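Local coordinates for protein dTDP-4-dehydrorhamnose reductase (Bacillus anthracis, PDB 3SC6) that probably reduces dTDP-4-dehydrorhamnose to dTDP-L-rhamnose with NADPH, the last step of rhamnose precursor synthesis, and is caught here with NADP bound, at residues A[40-45]-A[80-85]; A[223-228]-A[235-240]. All coordinates share one frame; numbering follows the deposited sequence.

Contact 1 (40-45 with 80-85) and contact 2 (223-228 with 235-240) lie on opposite sides of the chain's centre, about 38 Å apart between centres and about 22 Å between nearest atoms, so neither touches the other. They follow one another along the chain, contact 1 being complete before contact 2 begins. Contact 1 belongs to the Rossmann-type, cofactor-binding part, where the loop after strand 30-35 meets helix 76-97 beside the adenine of NADP. Contact 2 packs helix 220-231 on strand 236-240, half of a separate two-stranded parallel sheet, at the periphery. One contact thus borders the cofactor, while the other packs a helix on the small sheet, away from it.

Contact 1: A[40-45]-A[80-85]. With NAP (NADP nicotinamide-adenine-dinucleotide phosphate), chain G.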
loop_
_atom_site.group_PDB
_atom_site.type_symbol
_atom_site.label_atom_id
_atom_site.label_comp_id
_atom_site.label_asym_id
_atom_site.label_seq_id
_atom_site.Cartn_x
_atom_site.Cartn_y
_atom_site.Cartn_z
ATOM N N LEU A 40 -13.902 -11.071 -9.380
ATOM C CA LEU A 40 -12.825 -10.703 -10.306
ATOM C C LEU A 40 -11.506 -11.312 -9.846
ATOM O O LEU A 40 -10.734 -10.677 -9.120
ATOM C CB LEU A 40 -12.691 -9.179 -10.417
ATOM C CG LEU A 40 -11.590 -8.635 -11.345
ATOM C CD1 LEU A 40 -11.735 -9.180 -12.752
ATOM C CD2 LEU A 40 -11.596 -7.108 -11.359
ATOM N N ASP A 41 -11.261 -12.553 -10.261
ATOM C CA ASP A 41 -10.040 -13.258 -9.898
ATOM C C ASP A 41 -8.909 -12.752 -10.788
ATOM O O ASP A 41 -8.885 -13.001 -11.989
ATOM C CB ASP A 41 -10.224 -14.767 -10.044
ATOM C CG ASP A 41 -8.996 -15.548 -9.626
ATOM O OD1 ASP A 41 -7.979 -14.924 -9.262
ATOM O OD2 ASP A 41 -9.048 -16.792 -9.659
ATOM N N ILE A 42 -7.974 -12.042 -10.170
ATOM C CA ILE A 42 -6.824 -11.466 -10.855
ATOM C C ILE A 42 -6.010 -12.521 -11.618
ATOM O O ILE A 42 -5.455 -12.233 -12.678
ATOM C CB ILE A 42 -5.897 -10.783 -9.825
ATOM C CG1 ILE A 42 -4.840 -9.916 -10.484
ATOM C CG2 ILE A 42 -5.259 -11.809 -8.915
ATOM C CD1 ILE A 42 -3.906 -9.282 -9.458
ATOM N N THR A 43 -5.957 -13.741 -11.086
ATOM C CA THR A 43 -5.203 -14.829 -11.718
ATOM C C THR A 43 -5.909 -15.483 -12.910
ATOM O O THR A 43 -5.342 -16.363 -13.554
ATOM C CB THR A 43 -4.857 -15.929 -10.700
ATOM O OG1 THR A 43 -6.059 -16.514 -10.190
ATOM C CG2 THR A 43 -4.039 -15.354 -9.555
ATOM N N ASN A 44 -7.144 -15.072 -13.189
ATOM C CA ASN A 44 -7.913 -15.621 -14.311
ATOM C C ASN A 44 -8.013 -14.544 -15.391
ATOM O O ASN A 44 -8.891 -13.684 -15.350
ATOM C CB ASN A 44 -9.302 -16.066 -13.836
ATOM C CG ASN A 44 -10.137 -16.680 -14.946
ATOM O OD1 ASN A 44 -9.733 -16.713 -16.108
ATOM N ND2 ASN A 44 -11.313 -17.167 -14.586
ATOM N N ILE A 45 -7.103 -14.606 -16.359
ATOM C CA ILE A 45 -7.058 -13.630 -17.445
ATOM C C ILE A 45 -8.351 -13.582 -18.263
ATOM O O ILE A 45 -8.820 -12.503 -18.628
ATOM C CB ILE A 45 -5.834 -13.876 -18.367
ATOM C CG1 ILE A 45 -5.617 -12.682 -19.305
ATOM C CG2 ILE A 45 -5.961 -15.214 -19.102
ATOM C CD1 ILE A 45 -4.395 -12.816 -20.202
ATOM N N TYR A 80 4.009 -14.935 -6.584
ATOM C CA TYR A 80 4.156 -14.467 -7.961
ATOM C C TYR A 80 2.870 -14.536 -8.768
ATOM O O TYR A 80 2.503 -13.564 -9.426
ATOM C CB TYR A 80 5.294 -15.188 -8.706
ATOM C CG TYR A 80 6.678 -14.702 -8.343
ATOM C CD1 TYR A 80 7.286 -13.720 -9.115
ATOM C CD2 TYR A 80 7.366 -15.182 -7.239
ATOM C CE1 TYR A 80 8.538 -13.239 -8.816
ATOM C CE2 TYR A 80 8.638 -14.699 -6.928
ATOM C CZ TYR A 80 9.210 -13.723 -7.729
ATOM O OH TYR A 80 10.458 -13.216 -7.459
ATOM N N VAL A 81 2.186 -15.673 -8.728
ATOM C CA VAL A 81 0.944 -15.817 -9.477
ATOM C C VAL A 81 0.031 -14.629 -9.218
ATOM O O VAL A 81 -0.472 -14.020 -10.152
ATOM C CB VAL A 81 0.199 -17.134 -9.139
ATOM C CG1 VAL A 81 -1.146 -17.188 -9.855
ATOM C CG2 VAL A 81 1.046 -18.336 -9.507
ATOM N N ILE A 82 -0.161 -14.287 -7.950
ATOM C CA ILE A 82 -1.025 -13.167 -7.588
ATOM C C ILE A 82 -0.423 -11.803 -7.885
ATOM O O ILE A 82 -0.992 -11.035 -8.640
ATOM C CB ILE A 82 -1.399 -13.181 -6.084
ATOM C CG1 ILE A 82 -2.151 -14.459 -5.713
ATOM C CG2 ILE A 82 -2.274 -11.970 -5.747
ATOM C CD1 ILE A 82 -3.442 -14.629 -6.454
ATOM N N ASN A 83 0.728 -11.512 -7.284
ATOM C CA ASN A 83 1.403 -10.225 -7.465
ATOM C C ASN A 83 2.035 -9.931 -8.823
ATOM O O ASN A 83 1.963 -8.793 -9.302
ATOM C CB ASN A 83 2.451 -10.022 -6.363
ATOM C CG ASN A 83 1.835 -9.896 -4.976
ATOM O OD1 ASN A 83 0.624 -9.747 -4.834
ATOM N ND2 ASN A 83 2.676 -9.912 -3.951
ATOM N N ALA A 84 2.662 -10.928 -9.433
ATOM C CA ALA A 84 3.302 -10.734 -10.732
ATOM C C ALA A 84 2.342 -11.004 -11.892
ATOM O O ALA A 84 1.921 -10.074 -12.594
ATOM C CB ALA A 84 4.525 -11.623 -10.845
ATOM N N ILE A 85 2.003 -12.279 -12.089
ATOM C CA ILE A 85 1.098 -12.684 -13.161
ATOM C C ILE A 85 -0.207 -11.905 -13.086
ATOM O O ILE A 85 -0.762 -11.507 -14.106
ATOM C CB ILE A 85 0.815 -14.213 -13.133
ATOM C CG1 ILE A 85 2.124 -15.000 -13.271
ATOM C CG2 ILE A 85 -0.143 -14.612 -14.246
ATOM C CD1 ILE A 85 2.897 -14.676 -14.523
HETATM P PA NAP G . -5.065 -6.525 1.781
HETATM O O1A NAP G . -4.482 -7.914 1.874
HETATM O O2A NAP G . -6.137 -6.106 2.763
HETATM O O5B NAP G . -5.634 -6.291 0.294
HETATM C C5B NAP G . -5.383 -7.207 -0.768
HETATM C C4B NAP G . -6.712 -7.769 -1.259
HETATM O O4B NAP G . -6.511 -8.507 -2.475
HETATM C C3B NAP G . -7.344 -8.721 -0.245
HETATM O O3B NAP G . -8.665 -8.309 0.114
HETATM C C2B NAP G . -7.389 -10.055 -0.955
HETATM O O2B NAP G . -8.556 -10.805 -0.620
HETATM C C1B NAP G . -7.359 -9.654 -2.425
HETATM N N9A NAP G . -6.955 -10.780 -3.311
HETATM C C8A NAP G . -6.204 -11.851 -2.992
HETATM N N7A NAP G . -6.104 -12.650 -4.079
HETATM C C5A NAP G . -6.808 -12.075 -5.073
HETATM C C6A NAP G . -7.095 -12.437 -6.481
HETATM N N6A NAP G . -6.595 -13.577 -7.017
HETATM N N1A NAP G . -7.860 -11.597 -7.215
HETATM C C2A NAP G . -8.351 -10.465 -6.674
HETATM N N3A NAP G . -8.104 -10.120 -5.394
HETATM C C4A NAP G . -7.344 -10.902 -4.583
HETATM O O3 NAP G . -3.853 -5.458 1.840
HETATM P PN NAP G . -4.019 -3.906 1.406
HETATM O O1N NAP G . -3.095 -3.086 2.276
HETATM O O2N NAP G . -5.479 -3.547 1.290
HETATM O O5D NAP G . -3.419 -3.899 -0.083
HETATM C C5D NAP G . -3.179 -2.667 -0.764
HETATM C C4D NAP G . -1.891 -2.747 -1.581
HETATM O O4D NAP G . -0.834 -2.044 -0.908
HETATM C C3D NAP G . -1.408 -4.179 -1.798
HETATM O O3D NAP G . -1.225 -4.430 -3.194
HETATM C C2D NAP G . -0.087 -4.275 -1.065
HETATM O O2D NAP G . 0.837 -5.068 -1.811
HETATM C C1D NAP G . 0.368 -2.827 -0.923
HETATM N N1N NAP G . 1.167 -2.574 0.286
HETATM C C2N NAP G . 0.643 -2.805 1.501
HETATM C C3N NAP G . 1.387 -2.566 2.657
HETATM C C7N NAP G . 0.772 -2.838 4.004
HETATM O O7N NAP G . -0.345 -3.334 4.055
HETATM N N7N NAP G . 1.439 -2.537 5.116
HETATM C C4N NAP G . 2.684 -2.077 2.537
HETATM C C5N NAP G . 3.200 -1.842 1.273
HETATM C C6N NAP G . 2.414 -2.097 0.155
HETATM P P2B NAP G . -8.457 -12.086 0.356
HETATM O O1X NAP G . -9.904 -12.398 0.650
HETATM O O2X NAP G . -7.750 -13.139 -0.463
HETATM O O3X NAP G . -7.665 -11.595 1.542
#
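Thr43 has its OG1 between the backbone N and the carbonyl carbon (chi1 63°), which leaves CG2 anti to the carbonyl carbon, where it meets Ile82 CD1 and Val81 CG1. On the helix, Ile82 holds CG1 anti to its own carbonyl carbon (chi1 -60°), and this carries CD1 back to the loop although its CB points elsewhere. Thr43 CG2 lies 3.4 Å from Val81 CG1. Ile42 supplies a second apolar touch, with its CG2 4.2 Å from Ile82 CD1, while its extended CD1 branch ends 3.5 Å from Ile82 O. No hydrogen bond joins the two segments.

The loop's shape is set from within. Asp41 OD1 accepts from Thr43 N at 3.0 Å, an Asx turn, and from Thr43 OG1 at 2.7 Å; both donors approach from the same face of the carboxylate, the amide from well above its plane. A type I turn over 41-44 accompanies this. NADP N6A is a third donor to Asp41 OD1, so the turn positions this oxygen for the base. Separately, the backbone N of Ile42 donates to NADP N1A in a nearly straight bond (169°). Ile82 CD1 comes within 3.4 Å of NADP N6A. Leu40, Asp41, Ile42 and Ile82 thus form the adenine end of the NADP pocket in a Rossmann fold.

The loop links strand 30-35 to helix 45-55, which Asn44 N-caps. Ile42 O is bonded to Asn89 of helix 76-97, and Asn83 ties that helix to Tyr66 and to Ser133 of helix 129-144.

Contact 2: A[223-228]-A[235-240]; sequences FAKKIF and VNVLPV
Apolar packing carries most of this contact, and Val237 is its centre. Its CB points at helix 220-231, and its two methyls serve different partners. CG2 reaches the rim of the Phe228 ring, in the plane of the ring, at 3.7 Å from CE2 and 4.0 Å from CD2; the methyl therefore meets the ring's edge. CG1, anti to the backbone N (chi1 179°), instead faces Ala224 CB at 4.3 Å. Ala224 and Phe228 are four residues apart, one turn of helix, so together they present one stripe to the strand.

Lys225 makes the looser, solvent-side part. Its aliphatic CG lies 4.3 Å from Val237 CG2. The chain runs extended until a bend at chi4 (-62°) brings NZ within 4.2 Å of Val237 O, too far to count as a hydrogen bond. Equally long is the oblique approach of Val235 O to Phe228 CD2 (4.4 Å), although the CB of Val235 points toward the helix.

Hydrogen bonds are absent between the segments; each is held by its own backbone partners. In the helix, Ala224 O accepts from both Ile227 N and Phe228 N. On the strand, Asn236 and Leu238 are backbone-bonded to strand 177-181, and their CB atoms point away from the helix. Met168 of helix 164-172 also touches Phe228, and Val180 touches Ala224.

Helix 220-231 is followed directly by strand 236-240, which runs back antiparallel to it (177°), the axes 8.9 Å apart. The result is alpha/beta packing of a helix on one face of the two-stranded parallel sheet of 177-181 and 236-240, as in the C-terminal part of extended short-chain dehydrogenase/reductase-like enzymes, which in this family probably shapes the sugar-nucleotide side.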
loop_
_atom_site.group_PDB
_atom_site.type_symbol
_atom_site.label_atom_id
_atom_site.label_comp_id
_atom_site.label_asym_id
_atom_site.label_seq_id
_atom_site.Cartn_x
_atom_site.Cartn_y
_atom_site.Cartn_z
ATOM N N PHE A 223 6.040 4.650 17.401
ATOM C CA PHE A 223 4.705 4.712 16.836
ATOM C C PHE A 223 3.738 4.185 17.885
ATOM O O PHE A 223 2.703 4.795 18.145
ATOM C CB PHE A 223 4.665 3.916 15.522
ATOM C CG PHE A 223 3.330 3.914 14.835
ATOM C CD1 PHE A 223 2.866 5.052 14.208
ATOM C CD2 PHE A 223 2.611 2.746 14.693
ATOM C CE1 PHE A 223 1.661 5.053 13.548
ATOM C CE2 PHE A 223 1.410 2.740 14.018
ATOM C CZ PHE A 223 0.937 3.894 13.446
ATOM N N ALA A 224 4.105 3.075 18.519
ATOM C CA ALA A 224 3.276 2.475 19.551
ATOM C C ALA A 224 3.010 3.495 20.656
ATOM O O ALA A 224 1.858 3.728 21.017
ATOM C CB ALA A 224 3.942 1.233 20.118
ATOM N N LYS A 225 4.072 4.110 21.184
ATOM C CA LYS A 225 3.918 5.110 22.247
ATOM C C LYS A 225 2.944 6.203 21.873
ATOM O O LYS A 225 2.019 6.509 22.627
ATOM C CB LYS A 225 5.240 5.801 22.601
ATOM C CG LYS A 225 6.325 4.956 23.227
ATOM C CD LYS A 225 7.534 5.853 23.527
ATOM C CE LYS A 225 8.662 5.113 24.211
ATOM N NZ LYS A 225 8.270 4.562 25.535
ATOM N N LYS A 226 3.155 6.797 20.706
ATOM C CA LYS A 226 2.292 7.873 20.258
ATOM C C LYS A 226 0.843 7.435 19.985
ATOM O O LYS A 226 -0.063 8.270 19.987
ATOM C CB LYS A 226 2.943 8.652 19.111
ATOM C CG LYS A 226 2.128 9.841 18.636
ATOM C CD LYS A 226 2.917 10.744 17.699
ATOM C CE LYS A 226 4.121 11.375 18.425
ATOM N NZ LYS A 226 4.910 12.284 17.548
ATOM N N ILE A 227 0.616 6.143 19.760
ATOM C CA ILE A 227 -0.744 5.669 19.531
ATOM C C ILE A 227 -1.471 5.778 20.869
ATOM O O ILE A 227 -2.627 6.199 20.926
ATOM C CB ILE A 227 -0.809 4.219 19.009
ATOM C CG1 ILE A 227 -0.210 4.136 17.605
ATOM C CG2 ILE A 227 -2.252 3.752 18.923
ATOM C CD1 ILE A 227 -0.240 2.747 17.004
ATOM N N PHE A 228 -0.772 5.419 21.948
ATOM C CA PHE A 228 -1.354 5.485 23.284
ATOM C C PHE A 228 -1.436 6.932 23.742
ATOM O O PHE A 228 -2.262 7.272 24.583
ATOM C CB PHE A 228 -0.558 4.662 24.300
ATOM C CG PHE A 228 -0.436 3.210 23.941
ATOM C CD1 PHE A 228 -1.552 2.480 23.588
ATOM C CD2 PHE A 228 0.780 2.560 24.024
ATOM C CE1 PHE A 228 -1.451 1.143 23.261
ATOM C CE2 PHE A 228 0.887 1.218 23.713
ATOM C CZ PHE A 228 -0.233 0.508 23.331
ATOM N N VAL A 235 -0.015 3.063 29.420
ATOM C CA VAL A 235 0.596 1.752 29.245
ATOM C C VAL A 235 2.058 1.919 28.846
ATOM O O VAL A 235 2.404 2.842 28.113
ATOM C CB VAL A 235 -0.126 0.943 28.152
ATOM C CG1 VAL A 235 0.572 -0.387 27.924
ATOM C CG2 VAL A 235 -1.592 0.733 28.524
ATOM N N ASN A 236 2.914 1.024 29.328
ATOM C CA ASN A 236 4.339 1.082 29.017
ATOM C C ASN A 236 4.675 0.274 27.780
ATOM O O ASN A 236 3.988 -0.694 27.457
ATOM C CB ASN A 236 5.159 0.547 30.187
ATOM C CG ASN A 236 4.936 1.328 31.458
ATOM O OD1 ASN A 236 4.215 2.327 31.467
ATOM N ND2 ASN A 236 5.557 0.879 32.543
ATOM N N VAL A 237 5.740 0.674 27.094
ATOM C CA VAL A 237 6.181 -0.015 25.890
ATOM C C VAL A 237 7.654 -0.386 26.046
ATOM O O VAL A 237 8.494 0.478 26.297
ATOM C CB VAL A 237 5.988 0.855 24.638
ATOM C CG1 VAL A 237 6.489 0.120 23.407
ATOM C CG2 VAL A 237 4.522 1.228 24.476
ATOM N N LEU A 238 7.959 -1.674 25.902
ATOM C CA LEU A 238 9.330 -2.163 26.034
ATOM C C LEU A 238 9.967 -2.388 24.664
ATOM O O LEU A 238 9.436 -3.139 23.854
ATOM C CB LEU A 238 9.342 -3.469 26.834
ATOM C CG LEU A 238 8.757 -3.398 28.252
ATOM C CD1 LEU A 238 8.751 -4.772 28.902
ATOM C CD2 LEU A 238 9.518 -2.399 29.114
ATOM N N PRO A 239 11.120 -1.747 24.407
ATOM C CA PRO A 239 11.800 -1.898 23.125
ATOM C C PRO A 239 12.505 -3.243 22.984
ATOM O O PRO A 239 13.339 -3.586 23.818
ATOM C CB PRO A 239 12.830 -0.769 23.147
ATOM C CG PRO A 239 13.142 -0.579 24.576
ATOM C CD PRO A 239 11.883 -0.890 25.334
ATOM N N VAL A 240 12.173 -3.987 21.931
ATOM C CA VAL A 240 12.784 -5.294 21.688
ATOM C C VAL A 240 13.401 -5.362 20.292
ATOM O O VAL A 240 13.030 -4.598 19.400
ATOM C CB VAL A 240 11.767 -6.443 21.851
ATOM C CG1 VAL A 240 11.251 -6.496 23.279
ATOM C CG2 VAL A 240 10.618 -6.290 20.866
#